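Local atomic coordinates of thermostable carboxypeptidase 1 (Pyrococcus furiosus, PDB entry 1KA2), a protein that acts as a metal-dependent carboxypeptidase of broad specificity, releasing amino acids one by one from the C terminus of peptides, and works as a homodimer. Residues A[32-37]-A[41-46]; A[64-69]-A[92-97]; A[120-125]-A[405-410]; A[367-372]-A[410-415]. All coordinates share one frame; numbering follows the deposited sequence.

Interaction 1: residues A[32-37]-A[41-46]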
# COMPACT_ATOMS: atom_id res chain seq x y z
N TRP A 32 -2.30 -2.78 5.78
CA TRP A 32 -1.33 -1.87 6.36
C TRP A 32 -1.65 -0.44 5.94
O TRP A 32 -1.72 0.47 6.77
CB TRP A 32 0.09 -2.23 5.88
CG TRP A 32 1.17 -1.29 6.36
CD1 TRP A 32 1.79 -1.30 7.57
CD2 TRP A 32 1.73 -0.19 5.63
NE1 TRP A 32 2.70 -0.28 7.64
CE2 TRP A 32 2.68 0.42 6.46
CE3 TRP A 32 1.51 0.34 4.34
CZ2 TRP A 32 3.43 1.55 6.06
CZ3 TRP A 32 2.25 1.46 3.94
CH2 TRP A 32 3.20 2.05 4.80
N ASP A 33 -1.85 -0.24 4.64
CA ASP A 33 -2.12 1.10 4.13
C ASP A 33 -3.42 1.65 4.71
O ASP A 33 -3.52 2.83 5.04
CB ASP A 33 -2.17 1.09 2.59
CG ASP A 33 -2.60 2.42 2.03
OD1 ASP A 33 -3.80 2.58 1.72
OD2 ASP A 33 -1.74 3.31 1.93
N LEU A 34 -4.42 0.78 4.84
CA LEU A 34 -5.68 1.22 5.41
C LEU A 34 -5.44 1.85 6.79
O LEU A 34 -5.97 2.92 7.07
CB LEU A 34 -6.65 0.03 5.50
CG LEU A 34 -7.82 -0.03 6.49
CD1 LEU A 34 -8.35 1.33 6.85
CD2 LEU A 34 -8.91 -0.89 5.88
N GLU A 35 -4.61 1.21 7.61
CA GLU A 35 -4.30 1.70 8.96
C GLU A 35 -3.35 2.90 9.02
O GLU A 35 -3.52 3.79 9.85
CB GLU A 35 -3.64 0.61 9.82
CG GLU A 35 -4.51 -0.59 10.22
CD GLU A 35 -5.74 -0.19 11.00
OE1 GLU A 35 -5.67 0.68 11.90
OE2 GLU A 35 -6.80 -0.78 10.72
N VAL A 36 -2.36 2.92 8.14
CA VAL A 36 -1.36 3.97 8.16
C VAL A 36 -1.48 5.18 7.23
O VAL A 36 -1.12 6.29 7.63
CB VAL A 36 0.06 3.35 7.96
CG1 VAL A 36 1.14 4.43 7.94
CG2 VAL A 36 0.33 2.33 9.07
N ASN A 37 -1.98 5.00 6.02
CA ASN A 37 -2.04 6.13 5.09
C ASN A 37 -3.37 6.57 4.51
O ASN A 37 -3.59 7.77 4.32
CB ASN A 37 -1.11 5.85 3.90
CG ASN A 37 0.29 5.49 4.34
OD1 ASN A 37 0.89 6.19 5.14
ND2 ASN A 37 0.83 4.41 3.80
N GLU A 41 -12.20 8.63 3.81
CA GLU A 41 -13.27 8.20 2.94
C GLU A 41 -12.90 7.09 1.95
O GLU A 41 -13.77 6.58 1.24
CB GLU A 41 -13.88 9.40 2.19
CG GLU A 41 -14.70 10.36 3.01
CD GLU A 41 -15.44 11.39 2.14
OE1 GLU A 41 -16.43 11.01 1.47
OE2 GLU A 41 -15.02 12.57 2.11
N GLY A 42 -11.64 6.70 1.88
CA GLY A 42 -11.31 5.63 0.94
C GLY A 42 -11.71 4.25 1.44
O GLY A 42 -11.52 3.24 0.76
N ILE A 43 -12.31 4.20 2.63
CA ILE A 43 -12.70 2.93 3.25
C ILE A 43 -13.68 2.06 2.48
O ILE A 43 -13.51 0.85 2.43
CB ILE A 43 -13.25 3.16 4.70
CG1 ILE A 43 -13.57 1.81 5.37
CG2 ILE A 43 -14.50 4.03 4.65
CD1 ILE A 43 -12.36 1.00 5.76
N LEU A 44 -14.71 2.64 1.87
CA LEU A 44 -15.65 1.79 1.16
C LEU A 44 -15.00 1.03 0.00
O LEU A 44 -15.24 -0.15 -0.18
CB LEU A 44 -16.84 2.58 0.62
CG LEU A 44 -17.76 1.72 -0.25
CD1 LEU A 44 -18.27 0.53 0.56
CD2 LEU A 44 -18.92 2.55 -0.77
N GLU A 45 -14.17 1.72 -0.78
CA GLU A 45 -13.54 1.08 -1.92
C GLU A 45 -12.44 0.11 -1.48
O GLU A 45 -12.27 -0.95 -2.07
CB GLU A 45 -13.02 2.16 -2.89
CG GLU A 45 -14.21 2.93 -3.52
CD GLU A 45 -13.81 4.23 -4.19
OE1 GLU A 45 -13.36 5.14 -3.48
OE2 GLU A 45 -13.97 4.35 -5.43
N ARG A 46 -11.73 0.46 -0.41
CA ARG A 46 -10.70 -0.43 0.12
C ARG A 46 -11.39 -1.72 0.57
O ARG A 46 -10.95 -2.82 0.22
CB ARG A 46 -9.98 0.23 1.30
CG ARG A 46 -8.90 -0.64 1.99
CD ARG A 46 -7.90 -1.23 0.99
NE ARG A 46 -7.35 -0.17 0.16
CZ ARG A 46 -6.36 0.64 0.51
NH1 ARG A 46 -5.78 0.52 1.70
NH2 ARG A 46 -5.99 1.62 -0.31

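Interaction 2: residues A[64-69]-A[92-97]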
# COMPACT_ATOMS: atom_id res chain seq x y z
N PRO A 64 -9.97 -27.50 -7.91
CA PRO A 64 -9.70 -28.94 -8.05
C PRO A 64 -8.24 -29.26 -8.36
O PRO A 64 -7.65 -30.17 -7.76
CB PRO A 64 -10.63 -29.35 -9.19
CG PRO A 64 -11.80 -28.42 -9.01
CD PRO A 64 -11.13 -27.10 -8.73
N GLU A 65 -7.65 -28.51 -9.28
CA GLU A 65 -6.26 -28.71 -9.64
C GLU A 65 -5.34 -28.62 -8.43
O GLU A 65 -4.53 -29.52 -8.18
CB GLU A 65 -5.84 -27.67 -10.68
CG GLU A 65 -6.55 -27.80 -12.00
CD GLU A 65 -6.17 -26.68 -12.95
OE1 GLU A 65 -4.96 -26.42 -13.08
OE2 GLU A 65 -7.08 -26.08 -13.56
N PHE A 66 -5.46 -27.53 -7.68
CA PHE A 66 -4.62 -27.34 -6.51
C PHE A 66 -4.86 -28.43 -5.47
O PHE A 66 -3.91 -29.04 -4.97
CB PHE A 66 -4.88 -25.96 -5.89
CG PHE A 66 -3.81 -25.52 -4.92
CD1 PHE A 66 -2.56 -25.13 -5.38
CD2 PHE A 66 -4.05 -25.53 -3.56
CE1 PHE A 66 -1.56 -24.75 -4.49
CE2 PHE A 66 -3.06 -25.16 -2.67
CZ PHE A 66 -1.81 -24.77 -3.13
N VAL A 67 -6.12 -28.69 -5.15
CA VAL A 67 -6.42 -29.72 -4.17
C VAL A 67 -5.92 -31.09 -4.63
O VAL A 67 -5.34 -31.83 -3.83
CB VAL A 67 -7.94 -29.81 -3.87
CG1 VAL A 67 -8.21 -30.90 -2.84
CG2 VAL A 67 -8.45 -28.47 -3.36
N ASN A 68 -6.13 -31.42 -5.90
CA ASN A 68 -5.66 -32.71 -6.44
C ASN A 68 -4.15 -32.87 -6.24
O ASN A 68 -3.68 -33.93 -5.83
CB ASN A 68 -5.99 -32.85 -7.94
CG ASN A 68 -7.48 -33.10 -8.20
OD1 ASN A 68 -8.20 -33.67 -7.37
ND2 ASN A 68 -7.94 -32.70 -9.39
N LEU A 69 -3.40 -31.81 -6.53
CA LEU A 69 -1.95 -31.83 -6.39
C LEU A 69 -1.50 -32.10 -4.95
O LEU A 69 -0.60 -32.90 -4.71
CB LEU A 69 -1.35 -30.51 -6.87
CG LEU A 69 -1.26 -30.32 -8.39
CD1 LEU A 69 -0.58 -29.00 -8.71
CD2 LEU A 69 -0.46 -31.47 -8.99
N ARG A 92 -3.72 -28.53 5.85
CA ARG A 92 -4.47 -27.90 6.93
C ARG A 92 -5.32 -26.73 6.42
O ARG A 92 -6.45 -26.52 6.89
CB ARG A 92 -3.52 -27.41 8.02
CG ARG A 92 -4.17 -26.63 9.15
CD ARG A 92 -3.12 -26.11 10.12
NE ARG A 92 -3.62 -24.99 10.92
CZ ARG A 92 -4.39 -25.09 12.00
NH1 ARG A 92 -4.76 -26.29 12.45
NH2 ARG A 92 -4.80 -23.99 12.62
N SER A 93 -4.79 -25.97 5.46
CA SER A 93 -5.52 -24.83 4.92
C SER A 93 -6.71 -25.27 4.08
O SER A 93 -7.82 -24.77 4.26
CB SER A 93 -4.61 -23.96 4.05
OG SER A 93 -3.59 -23.36 4.82
N ILE A 94 -6.47 -26.19 3.15
CA ILE A 94 -7.54 -26.68 2.29
C ILE A 94 -8.61 -27.31 3.16
O ILE A 94 -9.80 -27.15 2.90
CB ILE A 94 -7.01 -27.72 1.29
CG1 ILE A 94 -6.12 -27.02 0.26
CG2 ILE A 94 -8.17 -28.47 0.62
CD1 ILE A 94 -5.45 -27.97 -0.73
N ARG A 95 -8.17 -28.02 4.19
CA ARG A 95 -9.09 -28.67 5.12
C ARG A 95 -9.94 -27.61 5.81
O ARG A 95 -11.17 -27.63 5.71
CB ARG A 95 -8.31 -29.47 6.17
CG ARG A 95 -9.12 -30.60 6.79
CD ARG A 95 -8.41 -31.28 7.96
NE ARG A 95 -8.58 -30.54 9.22
CZ ARG A 95 -9.75 -30.38 9.84
NH1 ARG A 95 -10.86 -30.91 9.34
NH2 ARG A 95 -9.80 -29.69 10.97
N ILE A 96 -9.29 -26.68 6.50
CA ILE A 96 -10.02 -25.62 7.19
C ILE A 96 -10.94 -24.86 6.26
O ILE A 96 -12.08 -24.58 6.59
CB ILE A 96 -9.07 -24.62 7.83
CG1 ILE A 96 -8.18 -25.31 8.85
CG2 ILE A 96 -9.87 -23.51 8.50
CD1 ILE A 96 -7.08 -24.42 9.38
N ALA A 97 -10.43 -24.51 5.08
CA ALA A 97 -11.21 -23.76 4.11
C ALA A 97 -12.48 -24.47 3.63
O ALA A 97 -13.50 -23.83 3.41
CB ALA A 97 -10.33 -23.39 2.92

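Interaction 3: residues A[120-125]-A[405-410]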
# COMPACT_ATOMS: atom_id res chain seq x y z
N GLU A 120 -19.39 -1.96 19.06
CA GLU A 120 -18.70 -0.68 19.07
C GLU A 120 -19.48 0.44 19.76
O GLU A 120 -18.89 1.24 20.50
CB GLU A 120 -18.33 -0.31 17.63
CG GLU A 120 -17.13 0.61 17.52
CD GLU A 120 -16.56 0.70 16.10
OE1 GLU A 120 -15.92 -0.28 15.64
OE2 GLU A 120 -16.78 1.74 15.43
N GLU A 121 -20.78 0.52 19.53
CA GLU A 121 -21.57 1.56 20.19
C GLU A 121 -21.90 1.11 21.60
O GLU A 121 -21.92 1.93 22.52
CB GLU A 121 -22.86 1.87 19.41
CG GLU A 121 -22.72 3.03 18.40
CD GLU A 121 -22.19 4.32 19.04
OE1 GLU A 121 -22.63 4.65 20.16
OE2 GLU A 121 -21.34 5.00 18.41
N ALA A 122 -22.12 -0.19 21.78
CA ALA A 122 -22.43 -0.74 23.10
C ALA A 122 -21.32 -0.47 24.13
O ALA A 122 -21.61 -0.23 25.31
CB ALA A 122 -22.67 -2.25 23.00
N LYS A 123 -20.06 -0.51 23.70
CA LYS A 123 -18.93 -0.26 24.60
C LYS A 123 -18.87 1.20 24.96
O LYS A 123 -18.63 1.55 26.11
CB LYS A 123 -17.60 -0.64 23.95
CG LYS A 123 -16.41 -0.35 24.85
CD LYS A 123 -15.08 -0.69 24.19
CE LYS A 123 -13.92 -0.36 25.13
NZ LYS A 123 -12.59 -0.62 24.52
N ALA A 124 -19.09 2.05 23.97
CA ALA A 124 -19.05 3.49 24.17
C ALA A 124 -20.20 3.98 25.06
O ALA A 124 -19.99 4.83 25.92
CB ALA A 124 -19.09 4.20 22.81
N LYS A 125 -21.40 3.45 24.85
CA LYS A 125 -22.55 3.86 25.65
C LYS A 125 -22.80 2.94 26.84
O LYS A 125 -23.87 2.99 27.46
CB LYS A 125 -23.81 3.95 24.77
CG LYS A 125 -24.97 4.68 25.45
CD LYS A 125 -26.12 4.97 24.49
CE LYS A 125 -27.17 5.85 25.16
NZ LYS A 125 -28.17 6.38 24.18
N GLY A 405 -15.58 -4.13 31.81
CA GLY A 405 -15.66 -5.58 31.87
C GLY A 405 -15.78 -6.35 30.57
O GLY A 405 -14.97 -6.21 29.67
N ILE A 406 -16.81 -7.17 30.50
CA ILE A 406 -17.09 -8.02 29.35
C ILE A 406 -17.08 -7.33 27.97
O ILE A 406 -16.91 -7.98 26.95
CB ILE A 406 -18.44 -8.74 29.56
CG1 ILE A 406 -18.64 -9.86 28.54
CG2 ILE A 406 -19.56 -7.71 29.50
CD1 ILE A 406 -19.91 -10.70 28.81
N LEU A 407 -17.24 -6.02 27.95
CA LEU A 407 -17.28 -5.29 26.70
C LEU A 407 -15.95 -4.69 26.21
O LEU A 407 -15.86 -4.19 25.09
CB LEU A 407 -18.33 -4.18 26.81
CG LEU A 407 -19.55 -4.29 25.88
CD1 LEU A 407 -20.06 -5.74 25.78
CD2 LEU A 407 -20.62 -3.33 26.40
N GLN A 408 -14.92 -4.76 27.04
CA GLN A 408 -13.63 -4.16 26.67
C GLN A 408 -12.93 -4.62 25.39
O GLN A 408 -12.30 -3.80 24.72
CB GLN A 408 -12.64 -4.26 27.83
CG GLN A 408 -12.20 -5.67 28.21
CD GLN A 408 -11.23 -5.66 29.37
OE1 GLN A 408 -10.01 -5.72 29.19
NE2 GLN A 408 -11.77 -5.56 30.59
N ASP A 409 -13.01 -5.91 25.06
CA ASP A 409 -12.33 -6.43 23.86
C ASP A 409 -13.24 -6.71 22.67
O ASP A 409 -14.39 -7.10 22.82
CB ASP A 409 -11.57 -7.70 24.21
CG ASP A 409 -10.39 -7.45 25.13
OD1 ASP A 409 -10.12 -8.32 25.99
OD2 ASP A 409 -9.73 -6.39 24.98
N ILE A 410 -12.68 -6.53 21.47
CA ILE A 410 -13.41 -6.75 20.21
C ILE A 410 -13.52 -8.22 19.80
O ILE A 410 -14.42 -8.60 19.06
CB ILE A 410 -12.70 -6.04 19.01
CG1 ILE A 410 -12.11 -4.70 19.44
CG2 ILE A 410 -13.69 -5.81 17.88
CD1 ILE A 410 -11.48 -3.90 18.28

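Interaction 4: residues A[367-372]-A[410-415]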
# COMPACT_ATOMS: atom_id res chain seq x y z
N PHE A 367 -10.91 -17.57 29.10
CA PHE A 367 -10.84 -18.99 28.76
C PHE A 367 -12.00 -19.77 29.38
O PHE A 367 -12.61 -20.62 28.72
CB PHE A 367 -9.52 -19.59 29.24
CG PHE A 367 -9.54 -21.09 29.29
CD1 PHE A 367 -9.80 -21.83 28.14
CD2 PHE A 367 -9.31 -21.76 30.49
CE1 PHE A 367 -9.83 -23.22 28.18
CE2 PHE A 367 -9.34 -23.16 30.54
CZ PHE A 367 -9.60 -23.89 29.39
N LYS A 368 -12.28 -19.50 30.65
CA LYS A 368 -13.36 -20.18 31.33
C LYS A 368 -14.71 -19.83 30.70
O LYS A 368 -15.49 -20.72 30.40
CB LYS A 368 -13.37 -19.83 32.82
CG LYS A 368 -12.29 -20.55 33.61
CD LYS A 368 -12.41 -20.29 35.11
CE LYS A 368 -11.44 -21.16 35.90
NZ LYS A 368 -11.68 -22.61 35.67
N LEU A 369 -14.97 -18.55 30.48
CA LEU A 369 -16.24 -18.18 29.88
C LEU A 369 -16.38 -18.80 28.49
O LEU A 369 -17.46 -19.28 28.14
CB LEU A 369 -16.38 -16.66 29.81
CG LEU A 369 -16.46 -15.97 31.17
CD1 LEU A 369 -16.88 -14.52 31.00
CD2 LEU A 369 -17.47 -16.69 32.06
N GLU A 370 -15.29 -18.82 27.71
CA GLU A 370 -15.35 -19.38 26.36
C GLU A 370 -15.65 -20.88 26.35
O GLU A 370 -16.46 -21.35 25.55
CB GLU A 370 -14.06 -19.10 25.58
CG GLU A 370 -13.74 -17.62 25.43
CD GLU A 370 -12.88 -17.30 24.22
OE1 GLU A 370 -12.16 -18.19 23.73
OE2 GLU A 370 -12.93 -16.14 23.75
N ARG A 371 -14.99 -21.63 27.22
CA ARG A 371 -15.22 -23.07 27.28
C ARG A 371 -16.69 -23.35 27.63
O ARG A 371 -17.30 -24.25 27.06
CB ARG A 371 -14.31 -23.71 28.32
CG ARG A 371 -14.36 -25.23 28.33
CD ARG A 371 -13.55 -25.77 29.48
NE ARG A 371 -13.23 -27.17 29.29
CZ ARG A 371 -12.47 -27.88 30.12
NH1 ARG A 371 -11.97 -27.31 31.21
NH2 ARG A 371 -12.21 -29.16 29.85
N LEU A 372 -17.25 -22.58 28.56
CA LEU A 372 -18.66 -22.74 28.95
C LEU A 372 -19.64 -22.41 27.82
O LEU A 372 -20.60 -23.15 27.59
CB LEU A 372 -18.97 -21.85 30.15
CG LEU A 372 -18.64 -22.39 31.54
CD1 LEU A 372 -17.23 -22.99 31.56
CD2 LEU A 372 -18.79 -21.26 32.57
N ILE A 410 -12.68 -6.53 21.47
CA ILE A 410 -13.41 -6.75 20.21
C ILE A 410 -13.52 -8.22 19.80
O ILE A 410 -14.42 -8.60 19.06
CB ILE A 410 -12.70 -6.04 19.01
CG1 ILE A 410 -12.11 -4.70 19.44
CG2 ILE A 410 -13.69 -5.81 17.88
CD1 ILE A 410 -11.48 -3.90 18.28
N HIS A 411 -12.62 -9.06 20.28
CA HIS A 411 -12.58 -10.47 19.89
C HIS A 411 -13.89 -11.24 19.72
O HIS A 411 -14.11 -11.85 18.66
CB HIS A 411 -11.64 -11.23 20.82
CG HIS A 411 -10.32 -10.56 21.01
ND1 HIS A 411 -9.12 -11.21 20.84
CD2 HIS A 411 -10.01 -9.29 21.38
CE1 HIS A 411 -8.13 -10.38 21.10
NE2 HIS A 411 -8.64 -9.21 21.43
N TRP A 412 -14.76 -11.23 20.71
CA TRP A 412 -16.00 -11.98 20.58
C TRP A 412 -16.89 -11.46 19.47
O TRP A 412 -17.50 -12.24 18.74
CB TRP A 412 -16.76 -12.01 21.91
CG TRP A 412 -16.08 -12.87 22.94
CD1 TRP A 412 -14.94 -13.59 22.77
CD2 TRP A 412 -16.49 -13.08 24.30
NE1 TRP A 412 -14.61 -14.24 23.93
CE2 TRP A 412 -15.54 -13.94 24.89
CE3 TRP A 412 -17.57 -12.63 25.07
CZ2 TRP A 412 -15.63 -14.37 26.22
CZ3 TRP A 412 -17.66 -13.05 26.40
CH2 TRP A 412 -16.69 -13.91 26.96
N ALA A 413 -16.96 -10.13 19.33
CA ALA A 413 -17.80 -9.53 18.30
C ALA A 413 -17.26 -9.93 16.92
O ALA A 413 -18.02 -10.06 15.97
CB ALA A 413 -17.83 -8.01 18.44
N HIS A 414 -15.95 -10.13 16.83
CA HIS A 414 -15.38 -10.54 15.56
C HIS A 414 -15.60 -12.04 15.37
O HIS A 414 -15.40 -12.57 14.28
CB HIS A 414 -13.87 -10.25 15.51
CG HIS A 414 -13.53 -8.83 15.18
ND1 HIS A 414 -12.23 -8.37 15.17
CD2 HIS A 414 -14.31 -7.78 14.86
CE1 HIS A 414 -12.23 -7.09 14.85
NE2 HIS A 414 -13.48 -6.71 14.66
N GLY A 415 -16.04 -12.71 16.43
CA GLY A 415 -16.23 -14.14 16.33
C GLY A 415 -14.94 -14.89 16.67
O GLY A 415 -14.83 -16.09 16.42

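Interaction 1: residues A[32-37]-A[41-46]
Asp33 and Arg46 form a salt bridge in which both terminal nitrogens of the guanidinium meet a single carboxylate oxygen. Arg46 NH1 reaches Asp33 OD1 at 2.9 Å through the anti lone pair of that oxygen, with an N-H...O angle of 155°. Arg46 NH2 reaches the same Asp33 OD1 at 3.1 Å, more bent and out of the carboxylate plane. The oxygen lies in the guanidinium plane, but the two flat groups are turned 45° apart, and both nitrogens share one oxygen in place of the side-by-side pairing of two nitrogens with two oxygens. Each group has a second partner across the dimer: Asp33 OD2 pairs with Arg250 of the second subunit, and Arg46 NE with His25 of that subunit. The setting is an antiparallel helical hairpin, where helix 8-36 ends and helix 43-61 begins after a short connection, and it belongs to the dimer interface. The Arg46 chain is bent at chi2 and chi3, which carries its tip to the aspartate while its stem runs past Leu34 in the opposite sense. Leu34 CD2 packs 3.9 Å from Arg46 CG. A methionine at Arg46 would probably leave Asp33 OD1 without either donor and His25 of the second subunit without its mate. Farther out, the exposed Ile43 sets CD1 3.9 Å from Leu34 CD2, the two branched chains meeting at a slant.

Interaction 2: residues A[64-69]-A[92-97]
Ile94 pushes its long branch between Phe66 and Val67 and has more surface buried here than either of them. Its CG1 is anti to the carbonyl carbon (chi1 -70°) and the chain then runs on straight, which carries CD1 across to the other helix. There the methyl sits 4.0 Å from the backbone atom Val67 CA and just as near to Val67 CG2, so it rests against the helix itself as well as against its side chains. The same Ile94 CD1 also meets the Phe66 ring obliquely, 4.0 Å from CD2 and 4.2 Å from CE2.

Val67 makes the second point of contact. Its CG2 branch, the one beside its own backbone N, meets the short branch of the isoleucine, with Val67 CG2 4.0 Å from Ile94 CG2. Both methyls of Ile94 are thus used: CD1 against two residues and CG2 against one. The distances are those of ordinary van der Waals packing, and the contact is wholly apolar.

The pairing is that of an antiparallel helical hairpin. Helix 64-74 and helix 81-99 follow each other in the chain, and the two segments run in nearly opposite directions, with Val67 CA 7.2 Å from Ile94 CA. The C-terminal end of helix 43-61 meets both, its Leu61 touching Phe66, Ser93 and Ala97. Helix 8-36 adds Lys16, which packs on Phe66 and pairs with Glu65, while Arg92 forms a salt bridge with Asp161 of helix 155-163.

Interaction 3: residues A[120-125]-A[405-410]
Ala122 and Lys123, in the last turn of helix 102-124, pack against Leu407 and Gln408 of a buried loop, a helix-to-loop contact at the start of the GXXQDXHW motif of this peptidase family. The loop folds as a type I beta turn from Gly405 to Gln408, closed by Gln408 N to Gly405 O at 3.0 Å. Leu407, the third residue of the turn, points to the helix and lays one methyl on its backbone: CD2 is 3.4 Å from Ala122 O and 4.1 Å from Ala122 CB. The carbonyl of Leu407 is taken by the indole NH of Trp119, one turn earlier on the same helix.

The CB of Gln408 points away from the helix, and its amide is held elsewhere: OE1 accepts from Arg351 N and NE2 donates to Phe349 O. Asp409 beside it pairs with Arg351 and Arg366, which ties the motif to other parts of the chain. The helix therefore meets Gln408 at the main chain. Lys123 lies fully extended, CG anti to the backbone N (chi1 178°), and its CD passes 3.7 Å from Leu407 O. At the end of this chain Lys123 NZ donates to Gln408 O at 3.2 Å, meeting it at a C=O...N angle of 130° and tilted 18° from the carbonyl plane.

Interaction 4: residues A[367-372]-A[410-415]
Glu370, whose OE1 is held by Gly418 N and Tyr156 OH, offers OE2 to the indole of Trp412. Trp412 NE1 donates to Glu370 OE2 at a doubtfully short 2.5 Å, with an N-H...O angle of 153°. The oxygen sits at the ring edge, near the ring plane, and accepts the N-H on its anti lone pair, while carboxylate and ring are turned 37° apart. With both oxygens bonded, the buried carboxylate is fixed in its rotation. Glu370 CG is anti to the carbonyl carbon (chi1 -60°), which carries OE2 to the indole and CG to 3.8 Å from Trp412 CZ2. Further along the same edge, Leu369 CB is 4.0 Å from Trp412 CH2, the leucine crossing the indole at about a right angle. A phenylalanine in place of Trp412 would probably leave Glu370 OE2 without its donor and open a gap beside Leu369. Trp412 belongs to the GXXQDXHW motif and stands on a short, weakly bonded helix that ends in a Schellman motif at Gly415, whose positive phi suits glycine. This helix lies between helix 359-375, which supplies Glu370 and Leu369, and helix 102-124, whose Trp119 touches Ile410 and Ala413. Helix 383-395 covers Leu369 through Met386 and Trp387.

In the fold
From the N terminus, interaction 1 closes first, over a three-residue connection, pairing the end of helix 8-36 with the start of helix 43-61. Interaction 2 follows in series and closes the hairpin of helix 64-74 and helix 81-99, its centre about 31 Å from that of interaction 1. Interactions 3 and 4 cross: 120-125 and 367-372 come first, then 405-410 and 410-415 close them in turn. Interaction 3 spans nearly 280 residues, tying helix 102-124 to the late GXXQDXHW loop, whereas interaction 4 joins helix 359-375 to the same motif. They share Ile410, and Ile406 CG1 packs 4.0 Å from Trp412 CZ3.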